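Local coordinates for putative sugar binding protein (Bacteroides vulgatus ATCC 8482, PDB 3KEZ) that probably binds sugars at the outer membrane as a calcium-containing member of the SusD family of nutrient-binding proteins, at residues I17-I23 against N98-I104; L85-I89 against I122-L127. All coordinates share one frame; numbering follows the deposited sequence.

In the fold
Following the chain from the N terminus, residues 17-23 come first, running from the loop ahead of helix 20-34 into its first turn. Their partner, residues 98-104, arrives 75 residues later, in the connection between helix 80-96 and helix 109-134, and contact 1 closes that long loop. Before it is closed, residues 85-89 have already opened contact 2, which ends at residues 122-127; the two loops therefore cross. Contact 2 pairs the two helices in the interior, whereas contact 1 packs their connection against the entry to helix 20-34. The centres lie about 20 Å apart, and together they tie three helices of the SusD-family N-terminal region.

Contact 1. Residues I17-I23 against N98-I104; sequences INVLSDI and NVDKLSI
Leu102 pushes its forked end into the bend that leads into helix 20-34, and each of its two methyls has its own set of neighbours. Leu102 CD1 meets three side chains, at Ile23 CG1 (3.8 Å), Ile17 CG2 and Leu20 CD2 (both 4.0 Å), and also touches the Val19 carbonyl. Leu102 CD2 lies against the backbone, 3.3 Å from Asn18 O. A leucine suits this place because its branch lies far enough from the main chain to enter between the three side chains. Ile17 and Leu102 cross nearly at right angles, whereas Ile23 and Leu102 run past each other in opposite senses.

Two further apolar pairs extend the patch. Leu20 CG touches Ile104 CG2, and Ile23 CD1 faces Val99 CB at a looser 4.3 Å. On the other flank, Ile17 CG2 packs on the CB of Asn98; with CG2 anti to the backbone N (chi1 -52° for CG1), this methyl is turned toward both Asn98 and Leu102. The amide of Asn98 serves two ends: OD1 accepts from two waters, one of which takes the N-H of Ile17 and the other of which donates to Ile17 O, while ND2 donates to Leu94 O.

Asp22 ties the bend together from within residues 17-23. Its OD2 accepts from Asn18 N at 2.9 Å and from Val19 N at 3.0 Å, the two donors coming from opposite faces of the carboxylate plane. An aspartate suits this place, since one oxygen can take both N-H groups.

About 30 Å from the chain's centre, an inter-helix connection thus packs its apolar side chains on the N-terminal entry to helix 20-34, bridged by two waters. Ile17 and Ile23 also rest on helix 80-96, through Leu94 and Ile95, while Leu20 and Ile23 reach Tyr111 and Leu115 of helix 109-134.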
loop_
_atom_site.group_PDB
_atom_site.type_symbol
_atom_site.label_atom_id
_atom_site.label_comp_id
_atom_site.label_asym_id
_atom_site.label_seq_id
_atom_site.Cartn_x
_atom_site.Cartn_y
_atom_site.Cartn_z
ATOM N N ILE A 17 -27.597 7.952 -10.432
ATOM C CA ILE A 17 -26.708 8.815 -11.210
ATOM C C ILE A 17 -27.520 9.435 -12.347
ATOM O O ILE A 17 -28.034 8.731 -13.209
ATOM C CB ILE A 17 -25.483 8.030 -11.757
ATOM C CG1 ILE A 17 -24.771 7.262 -10.636
ATOM C CG2 ILE A 17 -24.492 8.956 -12.497
ATOM C CD1 ILE A 17 -23.995 8.082 -9.681
ATOM N N ASN A 18 -27.678 10.753 -12.289
ATOM C CA ASN A 18 -28.347 11.520 -13.302
ATOM C C ASN A 18 -27.480 12.643 -13.876
ATOM O O ASN A 18 -27.635 13.001 -15.031
ATOM C CB ASN A 18 -29.609 12.121 -12.696
ATOM C CG ASN A 18 -30.662 11.071 -12.407
ATOM O OD1 ASN A 18 -31.210 11.019 -11.313
ATOM N ND2 ASN A 18 -30.957 10.235 -13.397
ATOM N N VAL A 19 -26.598 13.219 -13.062
ATOM C CA VAL A 19 -25.760 14.346 -13.471
ATOM C C VAL A 19 -24.351 14.096 -12.951
ATOM O O VAL A 19 -24.141 13.235 -12.093
ATOM C CB VAL A 19 -26.317 15.670 -12.895
ATOM C CG1 VAL A 19 -27.668 15.982 -13.490
ATOM C CG2 VAL A 19 -26.474 15.577 -11.371
ATOM N N LEU A 20 -23.376 14.839 -13.464
ATOM C CA LEU A 20 -21.980 14.624 -13.078
ATOM C C LEU A 20 -21.739 14.697 -11.579
ATOM O O LEU A 20 -20.938 13.938 -11.027
ATOM C CB LEU A 20 -21.046 15.625 -13.770
ATOM C CG LEU A 20 -20.251 15.174 -15.003
ATOM C CD1 LEU A 20 -19.110 16.130 -15.192
ATOM C CD2 LEU A 20 -19.716 13.745 -14.868
ATOM N N SER A 21 -22.407 15.633 -10.925
ATOM C CA SER A 21 -22.168 15.853 -9.519
ATOM C C SER A 21 -22.555 14.618 -8.687
ATOM O O SER A 21 -22.072 14.447 -7.559
ATOM C CB SER A 21 -22.964 17.078 -9.079
ATOM O OG SER A 21 -24.337 16.873 -9.301
ATOM N N ASP A 22 -23.408 13.760 -9.243
ATOM C CA ASP A 22 -23.696 12.474 -8.607
ATOM C C ASP A 22 -22.468 11.558 -8.617
ATOM O O ASP A 22 -22.267 10.744 -7.680
ATOM C CB ASP A 22 -24.895 11.777 -9.262
ATOM C CG ASP A 22 -26.189 12.583 -9.144
ATOM O OD1 ASP A 22 -26.455 13.158 -8.050
ATOM O OD2 ASP A 22 -26.945 12.618 -10.147
ATOM N N ILE A 23 -21.667 11.662 -9.680
ATOM C CA ILE A 23 -20.433 10.902 -9.759
ATOM C C ILE A 23 -19.499 11.431 -8.691
ATOM O O ILE A 23 -18.885 10.650 -7.986
ATOM C CB ILE A 23 -19.700 11.008 -11.100
ATOM C CG1 ILE A 23 -20.615 10.562 -12.257
ATOM C CG2 ILE A 23 -18.391 10.159 -11.016
ATOM C CD1 ILE A 23 -21.032 9.127 -12.146
ATOM N N ASN A 98 -22.246 4.174 -15.438
ATOM C CA ASN A 98 -23.114 5.322 -15.676
ATOM C C ASN A 98 -22.425 6.519 -16.281
ATOM O O ASN A 98 -23.025 7.237 -17.079
ATOM C CB ASN A 98 -23.822 5.705 -14.369
ATOM C CG ASN A 98 -24.962 4.781 -14.061
ATOM O OD1 ASN A 98 -26.062 4.941 -14.590
ATOM N ND2 ASN A 98 -24.702 3.775 -13.243
ATOM N N VAL A 99 -21.150 6.697 -15.957
ATOM C CA VAL A 99 -20.468 7.922 -16.284
ATOM C C VAL A 99 -20.448 8.224 -17.775
ATOM O O VAL A 99 -20.524 9.391 -18.158
ATOM C CB VAL A 99 -19.007 7.977 -15.715
ATOM C CG1 VAL A 99 -18.145 6.903 -16.343
ATOM C CG2 VAL A 99 -18.428 9.348 -15.944
ATOM N N ASP A 100 -20.324 7.204 -18.615
ATOM C CA ASP A 100 -20.238 7.440 -20.068
ATOM C C ASP A 100 -21.608 7.715 -20.707
ATOM O O ASP A 100 -21.681 8.164 -21.827
ATOM C CB ASP A 100 -19.568 6.255 -20.769
ATOM C CG ASP A 100 -18.101 6.098 -20.384
ATOM O OD1 ASP A 100 -17.438 7.119 -20.095
ATOM O OD2 ASP A 100 -17.609 4.951 -20.401
ATOM N N LYS A 101 -22.679 7.462 -19.974
ATOM C CA LYS A 101 -24.018 7.705 -20.465
ATOM C C LYS A 101 -24.440 9.143 -20.242
ATOM O O LYS A 101 -25.389 9.598 -20.875
ATOM C CB LYS A 101 -25.003 6.783 -19.772
ATOM C CG LYS A 101 -24.716 5.291 -20.004
ATOM C CD LYS A 101 -25.598 4.409 -19.125
ATOM C CE LYS A 101 -25.480 2.946 -19.510
ATOM N NZ LYS A 101 -26.726 2.189 -19.176
ATOM N N LEU A 102 -23.754 9.854 -19.347
ATOM C CA LEU A 102 -24.165 11.204 -18.975
ATOM C C LEU A 102 -23.823 12.137 -20.124
ATOM O O LEU A 102 -22.703 12.145 -20.572
ATOM C CB LEU A 102 -23.456 11.651 -17.683
ATOM C CG LEU A 102 -23.760 10.904 -16.379
ATOM C CD1 LEU A 102 -22.901 11.417 -15.179
ATOM C CD2 LEU A 102 -25.253 11.024 -16.082
ATOM N N SER A 103 -24.776 12.891 -20.642
ATOM C CA SER A 103 -24.408 13.920 -21.615
ATOM C C SER A 103 -23.883 15.157 -20.858
ATOM O O SER A 103 -24.451 15.593 -19.865
ATOM C CB SER A 103 -25.538 14.254 -22.598
ATOM O OG SER A 103 -26.559 14.996 -21.990
ATOM N N ILE A 104 -22.752 15.668 -21.319
ATOM C CA ILE A 104 -22.043 16.735 -20.643
ATOM C C ILE A 104 -21.664 17.780 -21.690
ATOM O O ILE A 104 -21.813 17.540 -22.891
ATOM C CB ILE A 104 -20.771 16.185 -19.914
ATOM C CG1 ILE A 104 -19.770 15.607 -20.907
ATOM C CG2 ILE A 104 -21.163 15.092 -18.891
ATOM C CD1 ILE A 104 -18.487 15.152 -20.248
HETATM O O HOH W 1 -28.098 5.803 -12.410
HETATM O O HOH W 2 -27.433 7.506 -15.857
#

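Contact 2. Residues L85-I89 against I122-L127; sequences LYSII and IRGMAL
Ala126 turns its methyl into the surface of helix 85-89, where Leu85 and Ile89 receive it, with Ile88 CG2 a little farther off: Ala126 CB is 3.7 Å from Leu85 CD2 and 3.7 Å from Ile89 CG1. The small residue lets the larger side chains come close to the opposing backbone, and Leu85 CD2 is also 3.8 Å from Ala126 CA. The segments run nearly antiparallel, at 159° between their directions, with axes 9.2 Å apart at their closest.

The branched side chains provide the remaining apolar packing. Ile88 and Ile122 cross at about a right angle and meet methyl to methyl, CG2 to CG2, at a tight 3.4 Å. Both put CG2 anti to the backbone N, which brings these beta-branch methyls together between the two backbones. Ile89 reaches further along: its extended CG1 arm (chi2 170°) carries CD1 to within 4.0 Å of Leu127 N, while its CG2 lies against Arg123 CG.

The polar part belongs to Arg123, whose aliphatic stem packs here while its charged end finds partners beyond. NE forms a salt bridge with Asp176 and NH1 a hydrogen bond with Asn93, so the guanidinium of this buried arginine is paired; the neighbouring carboxylate would be expected to stabilise its positive charge.

This is a buried antiparallel helical hairpin, about 13 Å from the chain's centre, joining helix 80-96 to helix 109-134. Helix 20-34 covers one flank, with Thr33 and Met34 against Ile88 and Tyr31 against Ile122, and the Asp176 bridge links the pair to helix 166-183.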
loop_
_atom_site.group_PDB
_atom_site.type_symbol
_atom_site.label_atom_id
_atom_site.label_comp_id
_atom_site.label_asym_id
_atom_site.label_seq_id
_atom_site.Cartn_x
_atom_site.Cartn_y
_atom_site.Cartn_z
ATOM N N LEU A 85 -13.255 -3.457 0.803
ATOM C CA LEU A 85 -12.785 -3.430 -0.583
ATOM C C LEU A 85 -13.921 -3.710 -1.589
ATOM O O LEU A 85 -14.002 -3.053 -2.637
ATOM C CB LEU A 85 -11.562 -4.343 -0.756
ATOM C CG LEU A 85 -10.352 -3.753 -0.029
ATOM C CD1 LEU A 85 -9.246 -4.737 0.154
ATOM C CD2 LEU A 85 -9.854 -2.436 -0.679
ATOM N N TYR A 86 -14.829 -4.644 -1.276
ATOM C CA TYR A 86 -15.928 -4.927 -2.172
ATOM C C TYR A 86 -16.951 -3.797 -2.164
ATOM O O TYR A 86 -17.574 -3.503 -3.198
ATOM C CB TYR A 86 -16.579 -6.297 -1.889
ATOM C CG TYR A 86 -15.855 -7.395 -2.659
ATOM C CD1 TYR A 86 -15.819 -7.397 -4.072
ATOM C CD2 TYR A 86 -15.132 -8.377 -1.983
ATOM C CE1 TYR A 86 -15.123 -8.350 -4.764
ATOM C CE2 TYR A 86 -14.434 -9.346 -2.662
ATOM C CZ TYR A 86 -14.418 -9.333 -4.046
ATOM O OH TYR A 86 -13.748 -10.325 -4.694
ATOM N N SER A 87 -17.126 -3.145 -1.018
ATOM C CA SER A 87 -17.933 -1.914 -0.965
ATOM C C SER A 87 -17.417 -0.829 -1.911
ATOM O O SER A 87 -18.175 -0.258 -2.707
ATOM C CB SER A 87 -17.944 -1.375 0.457
ATOM O OG SER A 87 -18.708 -0.206 0.530
ATOM N N ILE A 88 -16.124 -0.539 -1.806
ATOM C CA ILE A 88 -15.434 0.376 -2.680
ATOM C C ILE A 88 -15.608 -0.009 -4.176
ATOM O O ILE A 88 -16.026 0.816 -5.021
ATOM C CB ILE A 88 -13.920 0.457 -2.289
ATOM C CG1 ILE A 88 -13.746 1.168 -0.952
ATOM C CG2 ILE A 88 -13.107 1.102 -3.424
ATOM C CD1 ILE A 88 -12.412 0.882 -0.294
ATOM N N ILE A 89 -15.297 -1.254 -4.503
ATOM C CA ILE A 89 -15.507 -1.754 -5.889
ATOM C C ILE A 89 -16.968 -1.576 -6.369
ATOM O O ILE A 89 -17.207 -1.140 -7.489
ATOM C CB ILE A 89 -15.078 -3.281 -6.034
ATOM C CG1 ILE A 89 -13.559 -3.416 -5.826
ATOM C CG2 ILE A 89 -15.624 -3.840 -7.361
ATOM C CD1 ILE A 89 -12.998 -4.903 -5.687
ATOM N N ILE A 122 -9.097 3.349 -8.514
ATOM C CA ILE A 122 -9.560 2.853 -7.250
ATOM C C ILE A 122 -10.016 1.399 -7.368
ATOM O O ILE A 122 -9.645 0.603 -6.557
ATOM C CB ILE A 122 -10.659 3.757 -6.649
ATOM C CG1 ILE A 122 -10.020 5.083 -6.227
ATOM C CG2 ILE A 122 -11.291 3.160 -5.392
ATOM C CD1 ILE A 122 -11.010 6.229 -5.935
ATOM N N ARG A 123 -10.769 1.046 -8.405
ATOM C CA ARG A 123 -11.176 -0.348 -8.581
ATOM C C ARG A 123 -9.969 -1.269 -8.747
ATOM O O ARG A 123 -9.971 -2.370 -8.214
ATOM C CB ARG A 123 -12.151 -0.531 -9.749
ATOM C CG ARG A 123 -12.788 -1.933 -9.786
ATOM C CD ARG A 123 -13.959 -1.959 -10.763
ATOM N NE ARG A 123 -13.505 -1.826 -12.147
ATOM C CZ ARG A 123 -14.295 -1.763 -13.223
ATOM N NH1 ARG A 123 -15.621 -1.823 -13.098
ATOM N NH2 ARG A 123 -13.741 -1.665 -14.431
ATOM N N GLY A 124 -8.968 -0.824 -9.518
ATOM C CA GLY A 124 -7.733 -1.584 -9.700
ATOM C C GLY A 124 -6.971 -1.773 -8.389
ATOM O O GLY A 124 -6.510 -2.874 -8.087
HETATM N N MSE A 125 -6.826 -0.681 -7.631
HETATM C CA MSE A 125 -6.221 -0.720 -6.314
HETATM C C MSE A 125 -6.937 -1.686 -5.410
HETATM O O MSE A 125 -6.304 -2.506 -4.720
HETATM C CB MSE A 125 -6.210 0.674 -5.686
HETATM C CG MSE A 125 -5.565 0.721 -4.330
HETATM SE SE MSE A 125 -5.837 2.505 -3.567
HETATM C CE MSE A 125 -5.063 3.580 -5.004
ATOM N N ALA A 126 -8.252 -1.568 -5.361
ATOM C CA ALA A 126 -9.024 -2.379 -4.402
ATOM C C ALA A 126 -8.950 -3.868 -4.770
ATOM O O ALA A 126 -8.791 -4.728 -3.881
ATOM C CB ALA A 126 -10.480 -1.896 -4.322
ATOM N N LEU A 127 -9.063 -4.184 -6.068
ATOM C CA LEU A 127 -8.984 -5.580 -6.490
ATOM C C LEU A 127 -7.543 -6.101 -6.295
ATOM O O LEU A 127 -7.359 -7.246 -5.900
ATOM C CB LEU A 127 -9.471 -5.800 -7.929
ATOM C CG LEU A 127 -9.442 -7.242 -8.521
ATOM C CD1 LEU A 127 -10.201 -8.185 -7.626
ATOM C CD2 LEU A 127 -10.018 -7.216 -9.958
#